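PDB 6CUL: pyoverdine synthetase F from Pseudomonas aeruginosa PAO1, which is a pyoverdine synthetase protein built around a mixed, largely parallel beta sheet flanked by helices. Local coordinates for residues 9-14 against 147-152; 36-41 against 87-92; 52-57 against 93-98; 187-192 against 246-251; 215-220 against 238-243. All coordinates share one frame; numbering follows the deposited sequence.

Contact 1 of 5, residues 9-14 against 147-152; sequences IWSLRN and GLLVIL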
# COMPACT_ATOMS: atom_id res chain seq x y z
N ILE A 9 -3.65 -2.39 -6.64
CA ILE A 9 -4.50 -2.99 -5.62
C ILE A 9 -4.33 -2.44 -4.21
O ILE A 9 -3.25 -2.39 -3.73
CB ILE A 9 -4.32 -4.53 -5.53
CG1 ILE A 9 -4.34 -5.19 -6.89
CG2 ILE A 9 -5.39 -5.14 -4.66
CD1 ILE A 9 -4.08 -6.65 -6.86
N TRP A 10 -5.40 -2.05 -3.56
CA TRP A 10 -5.34 -1.62 -2.21
C TRP A 10 -6.65 -1.82 -1.40
O TRP A 10 -7.71 -1.70 -1.90
CB TRP A 10 -4.89 -0.20 -2.18
CG TRP A 10 -5.86 0.73 -2.72
CD1 TRP A 10 -6.90 0.45 -3.50
CD2 TRP A 10 -5.86 2.13 -2.53
NE1 TRP A 10 -7.56 1.56 -3.81
CE2 TRP A 10 -6.93 2.62 -3.23
CE3 TRP A 10 -5.02 3.02 -1.89
CZ2 TRP A 10 -7.21 3.90 -3.26
CZ3 TRP A 10 -5.31 4.28 -1.93
CH2 TRP A 10 -6.38 4.72 -2.60
N SER A 11 -6.54 -2.10 -0.15
CA SER A 11 -7.70 -2.25 0.64
C SER A 11 -8.09 -0.85 1.02
O SER A 11 -7.38 -0.28 1.75
CB SER A 11 -7.34 -2.97 1.92
OG SER A 11 -7.11 -4.31 1.76
N LEU A 12 -9.25 -0.37 0.65
CA LEU A 12 -9.67 0.96 1.01
C LEU A 12 -9.64 1.23 2.52
O LEU A 12 -9.34 2.29 2.91
CB LEU A 12 -11.08 1.20 0.53
CG LEU A 12 -11.32 1.31 -0.95
CD1 LEU A 12 -12.75 1.56 -1.25
CD2 LEU A 12 -10.49 2.38 -1.60
N ARG A 13 -9.93 0.24 3.33
CA ARG A 13 -9.91 0.38 4.74
C ARG A 13 -8.53 0.78 5.27
O ARG A 13 -8.47 1.46 6.20
CB ARG A 13 -10.48 -0.87 5.40
CG ARG A 13 -9.87 -2.21 5.06
CD ARG A 13 -10.85 -3.33 5.30
NE ARG A 13 -10.36 -4.63 5.02
CZ ARG A 13 -10.09 -5.10 3.84
NH1 ARG A 13 -10.29 -4.40 2.79
NH2 ARG A 13 -9.64 -6.28 3.74
N ASN A 14 -7.48 0.26 4.66
CA ASN A 14 -6.14 0.60 4.97
C ASN A 14 -5.81 2.05 4.63
O ASN A 14 -5.08 2.65 5.29
CB ASN A 14 -5.21 -0.36 4.32
CG ASN A 14 -3.79 -0.11 4.70
OD1 ASN A 14 -3.03 0.28 3.91
ND2 ASN A 14 -3.48 -0.28 5.92
N GLY A 147 -0.92 -1.48 0.49
CA GLY A 147 -1.89 -1.75 1.54
C GLY A 147 -3.06 -2.66 1.26
O GLY A 147 -4.14 -2.34 1.63
N LEU A 148 -2.84 -3.75 0.55
CA LEU A 148 -3.90 -4.72 0.35
C LEU A 148 -3.73 -5.69 1.52
O LEU A 148 -2.74 -6.32 1.63
CB LEU A 148 -3.76 -5.42 -0.97
CG LEU A 148 -4.48 -6.77 -1.00
CD1 LEU A 148 -5.96 -6.64 -0.83
CD2 LEU A 148 -4.18 -7.54 -2.24
N LEU A 149 -4.75 -5.80 2.35
CA LEU A 149 -4.73 -6.56 3.58
C LEU A 149 -4.73 -8.10 3.51
O LEU A 149 -4.42 -8.74 4.45
CB LEU A 149 -5.83 -6.03 4.52
CG LEU A 149 -6.01 -4.54 4.77
CD1 LEU A 149 -7.03 -4.23 5.81
CD2 LEU A 149 -4.73 -3.94 5.18
N VAL A 150 -5.13 -8.64 2.38
CA VAL A 150 -5.13 -10.04 2.15
C VAL A 150 -3.70 -10.42 1.84
O VAL A 150 -3.02 -9.69 1.21
CB VAL A 150 -6.08 -10.37 1.01
CG1 VAL A 150 -6.02 -11.80 0.58
CG2 VAL A 150 -7.48 -10.04 1.39
N ILE A 151 -3.28 -11.60 2.25
CA ILE A 151 -1.95 -12.08 2.02
C ILE A 151 -2.00 -12.97 0.87
O ILE A 151 -2.61 -13.96 0.96
CB ILE A 151 -1.50 -12.98 3.13
CG1 ILE A 151 -1.70 -12.33 4.47
CG2 ILE A 151 -0.08 -13.39 2.86
CD1 ILE A 151 -1.40 -10.85 4.54
N LEU A 152 -1.28 -12.67 -0.17
CA LEU A 152 -1.38 -13.52 -1.31
C LEU A 152 -0.43 -14.68 -1.27
O LEU A 152 0.70 -14.50 -1.31
CB LEU A 152 -1.14 -12.68 -2.55
CG LEU A 152 -2.26 -11.71 -2.91
CD1 LEU A 152 -2.04 -10.37 -2.28
CD2 LEU A 152 -2.41 -11.59 -4.39
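Ser11 and Leu149 meet where the chain leaves strand 6-9 to enter helix 12-17, alongside the loop that follows the neighbouring strand 142-145. Two hydrogen bonds tie the segments together. Ser11 N donates to Gly147 O at 3.0 Å, from above the carbonyl plane and 43° out of it. Leu149 N gives its proton to Ser11 OG at 2.9 Å, and this bond is nearly straight (175°). Ser11 sits at the N-cap position, but its hydroxyl is used across the contact and on Asp61 OD1, not on the helix. The arrangement is consistent with a Rossmann-like sheet: two adjacent parallel strands end side by side, and the helix start after one meets the loop after the other. Gly147, with a positive phi of 60°, has its CA 3.3 Å from Asn14 OD1. Leu149 is wedged among three residues. Its CG lies against Ser11 OG, its CD2 is 3.7 Å from Asn14 CB, and its CD1 meets Arg13 tip to tip, 3.3 Å above one face of the guanidinium and displaced toward its rim. The polar partners of Arg13 lie outside the two segments: NH1 makes salt bridges to Asp61 and Asp62, and NE hydrogen-bonds a citric acid molecule probably from the crystallisation liquor. Back toward the strand, Ile9 CG2 packs on Leu148 CD2 at 3.6 Å, and Ile9 also touches Val143 and Leu145 of strand 142-145.

Contact 2 of 5, residues 36-41 against 87-92; sequences VLESLV and FYPADL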
# COMPACT_ATOMS: atom_id res chain seq x y z
N VAL A 36 -0.77 6.92 -1.95
CA VAL A 36 0.19 6.31 -2.82
C VAL A 36 -0.29 6.35 -4.26
O VAL A 36 0.50 6.56 -5.10
CB VAL A 36 0.48 4.90 -2.43
CG1 VAL A 36 1.39 4.26 -3.41
CG2 VAL A 36 1.09 4.88 -1.08
N LEU A 37 -1.56 6.11 -4.51
CA LEU A 37 -2.11 6.20 -5.83
C LEU A 37 -2.09 7.61 -6.37
O LEU A 37 -1.80 7.81 -7.48
CB LEU A 37 -3.51 5.63 -5.84
CG LEU A 37 -4.22 5.46 -7.17
CD1 LEU A 37 -3.53 4.41 -7.97
CD2 LEU A 37 -5.69 5.14 -7.05
N GLU A 38 -2.39 8.59 -5.56
CA GLU A 38 -2.34 9.96 -6.02
C GLU A 38 -0.94 10.35 -6.45
O GLU A 38 -0.80 11.02 -7.40
CB GLU A 38 -2.86 10.95 -5.01
CG GLU A 38 -3.10 12.29 -5.61
CD GLU A 38 -3.91 13.18 -4.78
OE1 GLU A 38 -4.13 12.87 -3.66
OE2 GLU A 38 -4.35 14.21 -5.23
N SER A 39 0.05 9.91 -5.72
CA SER A 39 1.36 10.18 -6.12
C SER A 39 1.69 9.52 -7.45
O SER A 39 2.33 10.12 -8.20
CB SER A 39 2.38 9.83 -5.05
OG SER A 39 3.43 10.66 -5.20
N LEU A 40 1.29 8.28 -7.66
CA LEU A 40 1.46 7.53 -8.89
C LEU A 40 0.71 8.13 -10.06
O LEU A 40 1.18 8.12 -11.11
CB LEU A 40 1.10 6.08 -8.69
CG LEU A 40 1.39 5.06 -9.72
CD1 LEU A 40 2.85 5.03 -9.98
CD2 LEU A 40 0.95 3.71 -9.26
N VAL A 41 -0.46 8.62 -9.81
CA VAL A 41 -1.22 9.33 -10.83
C VAL A 41 -0.45 10.58 -11.25
O VAL A 41 -0.27 10.79 -12.38
CB VAL A 41 -2.64 9.61 -10.37
CG1 VAL A 41 -3.31 10.61 -11.26
CG2 VAL A 41 -3.42 8.34 -10.32
N PHE A 87 -10.70 9.47 -0.82
CA PHE A 87 -9.27 9.08 -0.78
C PHE A 87 -8.23 9.91 -1.57
O PHE A 87 -7.08 9.76 -1.38
CB PHE A 87 -9.15 7.61 -1.17
CG PHE A 87 -9.92 6.71 -0.32
CD1 PHE A 87 -11.23 6.51 -0.54
CD2 PHE A 87 -9.34 6.08 0.70
CE1 PHE A 87 -11.97 5.70 0.25
CE2 PHE A 87 -10.05 5.27 1.49
CZ PHE A 87 -11.38 5.08 1.28
N TYR A 88 -8.74 10.65 -2.49
CA TYR A 88 -8.11 11.54 -3.40
C TYR A 88 -9.22 12.46 -3.91
O TYR A 88 -10.37 12.22 -3.66
CB TYR A 88 -7.40 10.77 -4.54
CG TYR A 88 -8.25 9.78 -5.26
CD1 TYR A 88 -9.25 10.18 -6.06
CD2 TYR A 88 -8.07 8.46 -5.12
CE1 TYR A 88 -10.04 9.29 -6.70
CE2 TYR A 88 -8.84 7.57 -5.75
CZ TYR A 88 -9.83 8.00 -6.54
OH TYR A 88 -10.62 7.13 -7.19
N PRO A 89 -8.89 13.52 -4.60
CA PRO A 89 -10.05 14.28 -5.02
C PRO A 89 -10.88 13.50 -5.99
O PRO A 89 -10.35 13.16 -6.98
CB PRO A 89 -9.44 15.45 -5.72
CG PRO A 89 -8.14 15.60 -5.13
CD PRO A 89 -7.66 14.26 -4.79
N ALA A 90 -12.17 13.42 -5.79
CA ALA A 90 -13.08 12.66 -6.63
C ALA A 90 -12.99 13.03 -8.09
O ALA A 90 -13.30 12.22 -8.93
CB ALA A 90 -14.48 12.85 -6.16
N ASP A 91 -12.50 14.21 -8.37
CA ASP A 91 -12.30 14.61 -9.72
C ASP A 91 -10.91 14.22 -10.32
O ASP A 91 -10.68 14.57 -11.43
CB ASP A 91 -12.60 16.08 -9.81
CG ASP A 91 -11.72 16.89 -8.97
OD1 ASP A 91 -10.61 16.43 -8.82
OD2 ASP A 91 -12.08 17.96 -8.47
N LEU A 92 -10.08 13.42 -9.67
CA LEU A 92 -8.77 13.20 -10.20
C LEU A 92 -8.75 12.56 -11.56
O LEU A 92 -9.53 11.69 -11.81
CB LEU A 92 -7.94 12.39 -9.20
CG LEU A 92 -6.44 12.29 -9.38
CD1 LEU A 92 -5.87 13.64 -9.70
CD2 LEU A 92 -5.78 11.71 -8.16
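Glu38 and Tyr88 mark the closest backbone approach, 6.5 Å between their CA atoms, where helix 36-46 faces a loop that folds back through a type I turn from Pro89 to Leu92. No hydrogen bond crosses the interface, so side-chain packing carries it. Glu38 is the central piece. With CG anti to the backbone N (chi1 -167°) and the chain extended beyond it, the side chain runs out from the helix to the loop. Its CG rests 3.7 Å from Leu92 CD2, while OE2 at the far end comes within 3.3 Å of Pro89 CD, the Glu38 chain crossing the proline ring at about a right angle. OE1 lies 4.0 Å from Tyr88 CB, and its polar need is met by the hydroxyl of Tyr32. One turn further along the helix, Val41 and Leu92 reach toward each other tip to tip, with Val41 CG1 4.0 Å from Leu92 CG. Leu37 CD2 approaches Tyr88 CE2 obliquely at 4.2 Å. The Tyr88 OH bonds Asn100 OD1. The loop therefore lies over one flank of helix 36-46, whose Leu37 also packs on Tyr8 of strand 6-9; Val36 and Leu40 of the same helix touch both that strand and helix 248-271, while Phe87 of the loop covers Leu12 and Ala15 of helix 12-17.

Contact 3 of 5, residues 52-57 against 93-98; sequences AYELVG and QVQGKT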
# COMPACT_ATOMS: atom_id res chain seq x y z
N ALA A 52 6.05 4.86 -19.84
CA ALA A 52 6.22 3.43 -19.72
C ALA A 52 5.06 2.56 -19.31
O ALA A 52 5.15 1.39 -19.50
CB ALA A 52 7.37 3.13 -18.77
N TYR A 53 4.03 3.13 -18.72
CA TYR A 53 2.92 2.37 -18.21
C TYR A 53 1.54 3.00 -18.40
O TYR A 53 1.39 4.15 -18.58
CB TYR A 53 3.12 2.21 -16.72
CG TYR A 53 4.29 1.42 -16.23
CD1 TYR A 53 4.31 0.10 -16.33
CD2 TYR A 53 5.35 2.01 -15.58
CE1 TYR A 53 5.34 -0.63 -15.87
CE2 TYR A 53 6.41 1.27 -15.11
CZ TYR A 53 6.39 -0.06 -15.27
OH TYR A 53 7.36 -0.84 -14.84
N GLU A 54 0.53 2.18 -18.38
CA GLU A 54 -0.80 2.71 -18.39
C GLU A 54 -1.46 2.10 -17.19
O GLU A 54 -1.47 0.91 -17.08
CB GLU A 54 -1.56 2.35 -19.62
CG GLU A 54 -2.77 3.22 -19.76
CD GLU A 54 -3.73 2.72 -20.76
OE1 GLU A 54 -3.45 1.78 -21.40
OE2 GLU A 54 -4.75 3.25 -20.90
N LEU A 55 -2.00 2.89 -16.28
CA LEU A 55 -2.63 2.28 -15.15
C LEU A 55 -3.97 1.72 -15.69
O LEU A 55 -4.78 2.43 -16.26
CB LEU A 55 -2.80 3.30 -14.06
CG LEU A 55 -3.61 2.89 -12.84
CD1 LEU A 55 -2.92 1.87 -12.00
CD2 LEU A 55 -3.98 4.10 -12.03
N VAL A 56 -4.21 0.44 -15.51
CA VAL A 56 -5.41 -0.11 -16.09
C VAL A 56 -6.56 -0.35 -15.14
O VAL A 56 -7.65 -0.07 -15.47
CB VAL A 56 -5.12 -1.30 -17.01
CG1 VAL A 56 -4.26 -0.85 -18.15
CG2 VAL A 56 -4.48 -2.43 -16.26
N GLY A 57 -6.31 -0.83 -13.96
CA GLY A 57 -7.38 -1.02 -13.03
C GLY A 57 -6.99 -0.68 -11.63
O GLY A 57 -5.88 -0.86 -11.27
N GLN A 93 -7.78 12.93 -12.38
CA GLN A 93 -7.63 12.36 -13.72
C GLN A 93 -6.30 11.63 -13.88
O GLN A 93 -5.30 12.14 -13.52
CB GLN A 93 -7.63 13.45 -14.77
CG GLN A 93 -8.42 14.70 -14.43
CD GLN A 93 -7.75 15.55 -13.38
OE1 GLN A 93 -6.97 15.07 -12.57
NE2 GLN A 93 -8.09 16.82 -13.38
N VAL A 94 -6.29 10.42 -14.41
CA VAL A 94 -5.02 9.78 -14.65
C VAL A 94 -4.91 9.55 -16.12
O VAL A 94 -5.72 8.82 -16.63
CB VAL A 94 -4.88 8.39 -13.99
CG1 VAL A 94 -6.07 7.52 -14.29
CG2 VAL A 94 -3.62 7.71 -14.47
N GLN A 95 -3.93 10.15 -16.79
CA GLN A 95 -3.70 9.96 -18.20
C GLN A 95 -4.95 10.17 -18.99
O GLN A 95 -5.35 9.29 -19.70
CB GLN A 95 -3.12 8.59 -18.50
CG GLN A 95 -2.58 8.49 -19.92
CD GLN A 95 -3.54 7.90 -20.95
OE1 GLN A 95 -4.64 7.50 -20.62
NE2 GLN A 95 -3.12 7.91 -22.20
N GLY A 96 -5.64 11.27 -18.79
CA GLY A 96 -6.88 11.43 -19.51
C GLY A 96 -7.93 10.36 -19.29
O GLY A 96 -8.55 9.97 -20.23
N LYS A 97 -8.07 9.84 -18.08
CA LYS A 97 -9.07 8.88 -17.70
C LYS A 97 -9.48 9.36 -16.32
O LYS A 97 -8.63 9.69 -15.51
CB LYS A 97 -8.51 7.47 -17.52
CG LYS A 97 -7.75 6.86 -18.67
CD LYS A 97 -7.41 5.41 -18.33
CE LYS A 97 -6.47 4.76 -19.32
NZ LYS A 97 -6.41 3.29 -19.18
N THR A 98 -10.76 9.40 -16.03
CA THR A 98 -11.27 9.79 -14.74
C THR A 98 -10.75 8.72 -13.81
O THR A 98 -10.95 7.60 -14.08
CB THR A 98 -12.80 9.76 -14.76
OG1 THR A 98 -13.28 10.64 -15.74
CG2 THR A 98 -13.33 10.14 -13.52
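Glu54 and Lys97 form the polar half of this contact, a salt bridge between Glu54, next to strand 55-60 of the mixed sheet, and a tight turn at residues 94-97. In the model Glu54 OE2 and Lys97 NZ are 2.4 Å apart. That is shorter than such a pair should sit, and the place of the carboxylate oxygen is less sure, so the pairing is plausible while its exact length is doubtful. The two side chains cross at about a right angle. Lys97 is extended beyond CG, which carries the ammonium across to the strand, and there NZ also makes a weak hydrogen bond to Leu55 O at 3.5 Å. Glu54 leaves its backbone with CG anti to N (chi1 -164°) and extends to meet it.

The apolar half is looser: Leu55 CD2 lies 4.4 Å from Val94 CG2. With CA atoms still 7.9 Å apart at Leu55 and Val94, the segments do not pair as strands, and the contacts rest on side chains, with Leu55 O as the one backbone atom reached.

The next shell sets these groups in place. Helix 36-46 lies under both hydrophobic residues, with Leu37 and Leu44 against Leu55 and Val41 against Val94. On the strand side, Glu54 and Val56 bond through their backbones to Leu6 of strand 6-9. The turn is closed by Val94 N donating to Lys97 O at 2.7 Å, with a weak return bond from Lys97 N to Val94 O, and Gln95 and Gly96 between them both have positive phi. Asn45 of helix 36-46 holds it with two hydrogen bonds, OD1 to Gln95 N and ND2 to Gln93 O.

Contact 4 of 5, residues 187-192 against 246-251; sequences ATLDAL and DTILEL
Ile248 and Leu251, one turn apart on helix 248-271, are the two knobs that press into helix 187-195. Ile248 reaches across with CD1, which drops into a hollow lined by Thr188, Leu189 and Leu192. Ile248 CD1 lies 3.7 Å from Thr188 OG1, with Leu192 CD2 and Leu189 CG a little farther off. The isoleucine crosses both Thr188 and Leu192 at about a right angle. CG1 anti to the backbone N (chi1 -159°) starts the branch on that path. Leu251 fills the next hollow with CD2, which is 3.6 Å from Thr188 O and packs on Leu192 CB. Leu251 CD2 also sits against Ala191 CB and comes 3.5 Å from Leu192 N. In the other direction, Leu192 CD1 reaches the residues just before helix 248-271, 3.1 Å from Asp246 O, a short approach, and also touches Thr247 O. That helix start is a capping box, in which Glu250 N donates to Thr247 OG1 with an angle of 167° and Glu250 OE1 accepts from Thr247 N, a bond modelled very short, so its length is doubtful. No hydrogen bond joins the two helices here. The pair packs beside the sheet's outer hairpin, where Ala191 and Leu251 both touch Thr217 of strand 216-223 and Ile242 just beyond strand 233-241.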
# COMPACT_ATOMS: atom_id res chain seq x y z
N ALA A 187 5.94 -1.83 10.74
CA ALA A 187 7.08 -1.12 10.36
C ALA A 187 7.08 0.36 10.65
O ALA A 187 8.10 0.87 10.92
CB ALA A 187 7.36 -1.37 8.93
N THR A 188 5.99 1.06 10.49
CA THR A 188 6.01 2.45 10.80
C THR A 188 6.15 2.77 12.28
O THR A 188 6.82 3.68 12.62
CB THR A 188 4.90 3.20 10.13
OG1 THR A 188 5.17 4.54 10.35
CG2 THR A 188 3.67 2.94 10.73
N LEU A 189 5.44 2.03 13.12
CA LEU A 189 5.54 2.11 14.54
C LEU A 189 6.91 1.58 15.04
O LEU A 189 7.50 2.17 15.85
CB LEU A 189 4.36 1.42 15.20
CG LEU A 189 2.94 2.01 15.15
CD1 LEU A 189 1.92 1.03 14.74
CD2 LEU A 189 2.54 2.61 16.44
N ASP A 190 7.45 0.51 14.49
CA ASP A 190 8.78 0.05 14.90
C ASP A 190 9.84 1.15 14.64
O ASP A 190 10.75 1.24 15.39
CB ASP A 190 9.20 -1.20 14.15
CG ASP A 190 8.71 -2.43 14.73
OD1 ASP A 190 8.27 -2.49 15.80
OD2 ASP A 190 8.74 -3.38 14.09
N ALA A 191 9.74 1.88 13.52
CA ALA A 191 10.53 2.98 13.19
C ALA A 191 10.35 4.15 14.16
O ALA A 191 11.30 4.71 14.51
CB ALA A 191 10.21 3.38 11.80
N LEU A 192 9.16 4.50 14.58
CA LEU A 192 8.99 5.54 15.52
C LEU A 192 9.52 5.15 16.87
O LEU A 192 10.18 5.90 17.47
CB LEU A 192 7.54 5.91 15.61
CG LEU A 192 7.00 6.99 16.53
CD1 LEU A 192 7.02 8.31 15.86
CD2 LEU A 192 5.60 6.72 16.97
N ASP A 246 8.99 12.94 17.14
CA ASP A 246 8.14 12.69 16.00
C ASP A 246 6.86 11.97 16.35
O ASP A 246 6.88 11.10 17.16
CB ASP A 246 8.88 11.83 14.97
CG ASP A 246 9.69 12.60 14.07
OD1 ASP A 246 9.61 13.73 14.10
OD2 ASP A 246 10.44 12.13 13.30
N THR A 247 5.75 12.35 15.77
CA THR A 247 4.51 11.60 15.92
C THR A 247 4.40 10.60 14.78
O THR A 247 5.15 10.65 13.86
CB THR A 247 3.26 12.45 15.86
OG1 THR A 247 3.00 12.89 14.55
CG2 THR A 247 3.42 13.58 16.62
N ILE A 248 3.47 9.68 14.88
CA ILE A 248 3.19 8.71 13.86
C ILE A 248 2.65 9.34 12.58
O ILE A 248 3.10 8.99 11.53
CB ILE A 248 2.37 7.52 14.39
CG1 ILE A 248 2.53 6.33 13.49
CG2 ILE A 248 0.92 7.89 14.63
CD1 ILE A 248 3.87 5.72 13.61
N LEU A 249 1.78 10.32 12.69
CA LEU A 249 1.31 11.01 11.51
C LEU A 249 2.44 11.68 10.77
O LEU A 249 2.35 11.77 9.62
CB LEU A 249 0.26 12.04 11.85
CG LEU A 249 -1.01 11.40 12.27
CD1 LEU A 249 -1.96 12.41 12.79
CD2 LEU A 249 -1.58 10.61 11.16
N GLU A 250 3.40 12.26 11.47
CA GLU A 250 4.59 12.84 10.86
C GLU A 250 5.51 11.81 10.20
O GLU A 250 6.02 12.04 9.18
CB GLU A 250 5.37 13.65 11.85
CG GLU A 250 4.75 14.94 12.26
CD GLU A 250 4.87 15.23 13.71
OE1 GLU A 250 5.36 14.40 14.40
OE2 GLU A 250 4.46 16.25 14.15
N LEU A 251 5.75 10.70 10.83
CA LEU A 251 6.58 9.67 10.24
C LEU A 251 5.99 9.06 8.96
O LEU A 251 6.68 8.93 8.02
CB LEU A 251 6.91 8.58 11.25
CG LEU A 251 7.90 7.52 10.82
CD1 LEU A 251 9.02 8.09 10.01
CD2 LEU A 251 8.47 6.84 12.01

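Contact 5 of 5, residues 215-220 against 238-243; sequences YWTGAS and LKTEIS
Thr217 and Thr240 face each other as the antiparallel hydrogen-bonded pair of a beta hairpin, strands 216-223 and 233-241, the second being the outermost strand at this end of the mixed sheet. Thr217 N donates to Thr240 O at 2.9 Å in the carbonyl plane, and Thr240 N returns a bond to Thr217 O at 3.0 Å. This is the tight, buried side. The two threonines lie side by side and point the same way, Thr217 CG2 resting 3.6 Å from Thr240 CB. Ile242 closes the end of the row, crossing Thr217 at about a right angle with CD1 3.7 Å from Thr217 CG2. Helix 248-271 covers this face, and its Asn255 takes part in hydrogen bonds with Thr240 OG1 and Gly218 O. The opposite face, carrying Trp216 and Glu241 as a non-hydrogen-bonded pair, is much more open to solvent. There Glu241 lays its aliphatic part over the indole: CG stands 3.6 Å from the centroid of the Trp216 six-membered ring, 16° off the normal, a CH-pi contact. The carboxylate beyond stands nearly perpendicular to the ring, their planes 88° apart. Tyr180 also meets the indole, its ring plane nearly perpendicular to it. At the Tyr215 end the pairing finishes with Ile242 N donating to Tyr215 O at 2.7 Å, and the Tyr215 ring turns its edge to the same residue, CD1 lying 3.4 Å from Ile242 O.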
# COMPACT_ATOMS: atom_id res chain seq x y z
N TYR A 215 17.73 6.30 13.47
CA TYR A 215 17.04 7.46 13.00
C TYR A 215 16.67 7.52 11.52
O TYR A 215 16.58 8.57 10.99
CB TYR A 215 17.87 8.67 13.36
CG TYR A 215 18.23 8.81 14.79
CD1 TYR A 215 17.35 9.34 15.68
CD2 TYR A 215 19.43 8.37 15.25
CE1 TYR A 215 17.65 9.46 16.99
CE2 TYR A 215 19.76 8.48 16.57
CZ TYR A 215 18.86 9.02 17.44
OH TYR A 215 19.18 9.12 18.75
N TRP A 216 16.53 6.43 10.83
CA TRP A 216 16.15 6.49 9.46
C TRP A 216 15.22 5.36 9.10
O TRP A 216 15.28 4.33 9.65
CB TRP A 216 17.37 6.41 8.55
CG TRP A 216 18.39 7.44 8.71
CD1 TRP A 216 19.51 7.35 9.43
CD2 TRP A 216 18.41 8.69 8.11
NE1 TRP A 216 20.22 8.47 9.35
CE2 TRP A 216 19.56 9.33 8.53
CE3 TRP A 216 17.55 9.36 7.26
CZ2 TRP A 216 19.88 10.61 8.14
CZ3 TRP A 216 17.87 10.63 6.88
CH2 TRP A 216 19.02 11.24 7.31
N THR A 217 14.36 5.62 8.17
CA THR A 217 13.49 4.62 7.60
C THR A 217 13.36 4.83 6.12
O THR A 217 13.81 5.80 5.61
CB THR A 217 12.13 4.48 8.27
OG1 THR A 217 11.45 3.43 7.62
CG2 THR A 217 11.33 5.73 8.20
N GLY A 218 12.78 3.88 5.44
CA GLY A 218 12.61 3.92 4.02
C GLY A 218 11.46 3.16 3.52
O GLY A 218 10.60 2.91 4.24
N ALA A 219 11.43 2.89 2.24
CA ALA A 219 10.40 2.14 1.62
C ALA A 219 10.90 1.13 0.60
O ALA A 219 11.73 1.46 -0.20
CB ALA A 219 9.46 3.06 0.95
N SER A 220 10.34 -0.07 0.59
CA SER A 220 10.74 -1.12 -0.35
C SER A 220 9.79 -1.52 -1.48
O SER A 220 8.66 -1.76 -1.21
CB SER A 220 11.02 -2.38 0.35
OG SER A 220 12.26 -2.28 0.91
N LEU A 238 15.93 4.83 1.37
CA LEU A 238 16.05 5.03 2.76
C LEU A 238 16.42 6.41 3.02
O LEU A 238 17.49 6.68 3.37
CB LEU A 238 17.10 4.08 3.30
CG LEU A 238 17.41 4.15 4.77
CD1 LEU A 238 16.24 3.83 5.65
CD2 LEU A 238 18.63 3.33 5.14
N LYS A 239 15.50 7.31 2.86
CA LYS A 239 15.74 8.71 3.07
C LYS A 239 14.89 9.45 4.13
O LYS A 239 14.75 10.62 4.06
CB LYS A 239 15.60 9.37 1.73
CG LYS A 239 16.57 8.85 0.76
CD LYS A 239 16.61 9.62 -0.48
CE LYS A 239 17.68 9.13 -1.40
NZ LYS A 239 17.42 7.88 -2.12
N THR A 240 14.34 8.75 5.08
CA THR A 240 13.48 9.37 6.04
C THR A 240 14.12 9.47 7.42
O THR A 240 14.22 8.50 8.09
CB THR A 240 12.19 8.59 6.12
OG1 THR A 240 11.79 8.17 4.84
CG2 THR A 240 11.14 9.44 6.66
N GLU A 241 14.59 10.65 7.81
CA GLU A 241 15.20 10.83 9.10
C GLU A 241 14.09 10.71 10.11
O GLU A 241 12.99 11.08 9.85
CB GLU A 241 15.93 12.15 9.22
CG GLU A 241 17.17 12.14 10.11
CD GLU A 241 17.66 13.51 10.60
OE1 GLU A 241 17.13 14.05 11.54
OE2 GLU A 241 18.65 14.01 10.10
N ILE A 242 14.38 10.17 11.25
CA ILE A 242 13.36 9.99 12.21
C ILE A 242 13.67 10.76 13.45
O ILE A 242 14.73 10.67 13.89
CB ILE A 242 13.26 8.52 12.57
CG1 ILE A 242 13.19 7.68 11.33
CG2 ILE A 242 12.06 8.27 13.44
CD1 ILE A 242 12.73 6.28 11.57
N SER A 243 12.74 11.50 14.01
CA SER A 243 13.00 12.27 15.23
C SER A 243 12.29 11.74 16.46
O SER A 243 11.17 11.38 16.36
CB SER A 243 12.67 13.73 15.05
OG SER A 243 12.78 14.46 16.23

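Overall arrangement
The five contacts fall into two groups. Contacts 1, 2 and 3 form a chain of touching neighbours: Phe87 of contact 2 packs on Trp10 and Leu12 of contact 1, and Val41 meets Gln93 and Val94 of contact 3, whose centre is about 11 Å from that of contact 2. Contacts 4 and 5 touch beside the hairpin at the other end of the sheet, centres about 10 Å apart, while contacts 3 and 4 lie on opposite sides of the chain's centre, about 32 Å between centres. The pocket of the bound N-(4-{[(2-amino-4-oxo-1,4-dihydroquinazolin-6-yl)methyl]amino}benzene-1-carbonyl)-D-glutamic acid is lined by residues such as Arg68, Lys72, Tyr110 and Arg112; the ligand is about 8 Å from the Arg13 side chain and about 11 Å from that of Ile248.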